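Long-range contact in putative HAD family hydrolase (Streptomyces avermitilis, PDB 3MMZ), which probably hydrolyses phosphate esters as the HAD-type C-terminal domain of a longer protein predicted to make CMP-N-acylneuraminate from CTP with magnesium: residues I12-L17 with E103-V108. Sequence-based numbering, arbitrary orientation.
Sequences IDAVVL and ERVLYV
Strands 14-17 and 105-108 are parallel neighbours at the centre of the Rossmann-like HAD sheet, and an Asp13-Arg104 salt bridge ties the chain just before both strands. Arg104 grips the carboxylate side-on: NE donates to Asp13 OD2 at 2.6 Å and NH2 to OD1 at 2.7 Å, both nearly straight. The acceptors lie in the guanidinium plane, but the carboxylate plane is turned 45° to it. The arginine chain bends at chi3 (51°), which swings NE round to Asp13, while NH1 hydrogen-bonds to Glu10 O. An alanine at Arg104 would probably leave the Asp13 carboxylate without its paired charge and let it turn. Arg104 O accepts a hydrogen bond from Asp13 N, after which Leu106 N hydrogen-bonds to Ala14 O, Val16 N to Leu106 O (2.8 Å) and Val108 N to Val16 O.

Valine's beta branch suits the extended backbone, and its methyls bury no polar atom. With CG1 anti to the backbone N (chi1 -177°), Val16 sets that methyl 3.7 Å from Tyr107 CD1, and its CG2 meets Val105 CG1; helix 87-98 covers this face. On the other, which helix 150-159 covers, Ile12 CD1 reaches Leu106 CD1 at 4.0 Å, and Leu17 CD2 presses on Val108 CG2, a tight 3.4 Å. Tyr107 OH hydrogen-bonds to Asp114, and its side chain touches calcium ligand Asp18. Charge pairing, tolerable at the partly exposed start, and apolar packing beyond thus join two strands that lead to calcium ligands, Asp18 and Asn110.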
# COMPACT_ATOMS: atom_id res chain seq x y z
N ILE D 12 13.53 0.61 -32.62
CA ILE D 12 12.27 1.22 -33.03
C ILE D 12 12.43 2.53 -33.80
O ILE D 12 13.38 3.27 -33.58
CB ILE D 12 11.34 1.47 -31.80
CG1 ILE D 12 12.01 2.40 -30.78
CG2 ILE D 12 10.92 0.14 -31.14
CD1 ILE D 12 11.04 3.01 -29.76
N ASP D 13 11.46 2.80 -34.67
CA ASP D 13 11.40 4.07 -35.39
C ASP D 13 10.17 4.89 -35.03
O ASP D 13 10.10 6.09 -35.34
CB ASP D 13 11.44 3.83 -36.90
CG ASP D 13 12.67 3.08 -37.34
OD1 ASP D 13 13.77 3.36 -36.82
OD2 ASP D 13 12.54 2.19 -38.20
N ALA D 14 9.20 4.26 -34.37
CA ALA D 14 7.93 4.91 -34.05
C ALA D 14 7.41 4.51 -32.67
O ALA D 14 7.63 3.39 -32.23
CB ALA D 14 6.89 4.56 -35.09
N VAL D 15 6.70 5.43 -32.01
CA VAL D 15 6.02 5.15 -30.74
C VAL D 15 4.55 5.55 -30.86
O VAL D 15 4.23 6.74 -31.02
CB VAL D 15 6.68 5.88 -29.53
CG1 VAL D 15 5.85 5.70 -28.26
CG2 VAL D 15 8.10 5.37 -29.29
N VAL D 16 3.67 4.56 -30.79
CA VAL D 16 2.24 4.80 -30.91
C VAL D 16 1.57 4.52 -29.57
O VAL D 16 1.78 3.47 -28.97
CB VAL D 16 1.61 3.94 -32.03
CG1 VAL D 16 0.12 4.27 -32.19
CG2 VAL D 16 2.34 4.18 -33.37
N LEU D 17 0.78 5.48 -29.11
CA LEU D 17 0.18 5.40 -27.77
C LEU D 17 -1.35 5.33 -27.80
O LEU D 17 -2.00 6.16 -28.43
CB LEU D 17 0.62 6.60 -26.91
CG LEU D 17 2.12 6.89 -26.81
CD1 LEU D 17 2.35 8.25 -26.15
CD2 LEU D 17 2.87 5.81 -26.04
N GLU D 103 7.44 -3.98 -37.62
CA GLU D 103 8.39 -4.65 -36.73
C GLU D 103 9.23 -3.68 -35.89
O GLU D 103 9.83 -4.07 -34.88
CB GLU D 103 9.28 -5.64 -37.50
CG GLU D 103 9.93 -5.08 -38.76
CD GLU D 103 9.17 -5.42 -40.05
OE1 GLU D 103 7.91 -5.39 -40.07
OE2 GLU D 103 9.85 -5.71 -41.06
N ARG D 104 9.25 -2.41 -36.30
CA ARG D 104 10.03 -1.37 -35.61
C ARG D 104 9.10 -0.32 -34.99
O ARG D 104 9.50 0.81 -34.75
CB ARG D 104 11.08 -0.76 -36.55
CG ARG D 104 12.14 -1.77 -37.03
CD ARG D 104 13.19 -1.15 -37.96
NE ARG D 104 13.77 0.07 -37.38
CZ ARG D 104 14.78 0.10 -36.52
NH1 ARG D 104 15.38 -1.02 -36.13
NH2 ARG D 104 15.20 1.26 -36.05
N VAL D 105 7.86 -0.73 -34.72
CA VAL D 105 6.90 0.13 -34.04
C VAL D 105 6.70 -0.36 -32.61
O VAL D 105 6.52 -1.56 -32.34
CB VAL D 105 5.55 0.20 -34.81
CG1 VAL D 105 4.51 1.01 -34.03
CG2 VAL D 105 5.77 0.82 -36.20
N LEU D 106 6.74 0.59 -31.68
CA LEU D 106 6.39 0.33 -30.29
C LEU D 106 4.97 0.85 -30.06
O LEU D 106 4.69 2.03 -30.27
CB LEU D 106 7.40 1.01 -29.36
CG LEU D 106 7.36 0.64 -27.88
CD1 LEU D 106 8.70 0.98 -27.24
CD2 LEU D 106 6.24 1.39 -27.18
N TYR D 107 4.07 -0.04 -29.66
CA TYR D 107 2.70 0.36 -29.37
C TYR D 107 2.39 0.09 -27.91
O TYR D 107 2.61 -1.02 -27.44
CB TYR D 107 1.70 -0.41 -30.25
CG TYR D 107 0.25 -0.07 -29.92
CD1 TYR D 107 -0.38 1.02 -30.51
CD2 TYR D 107 -0.48 -0.85 -29.03
CE1 TYR D 107 -1.71 1.34 -30.22
CE2 TYR D 107 -1.82 -0.55 -28.73
CZ TYR D 107 -2.42 0.55 -29.33
OH TYR D 107 -3.73 0.87 -29.05
N VAL D 108 1.84 1.08 -27.22
CA VAL D 108 1.50 0.94 -25.79
C VAL D 108 -0.00 0.89 -25.60
O VAL D 108 -0.72 1.79 -26.07
CB VAL D 108 2.03 2.13 -24.95
CG1 VAL D 108 2.04 1.78 -23.45
CG2 VAL D 108 3.42 2.50 -25.39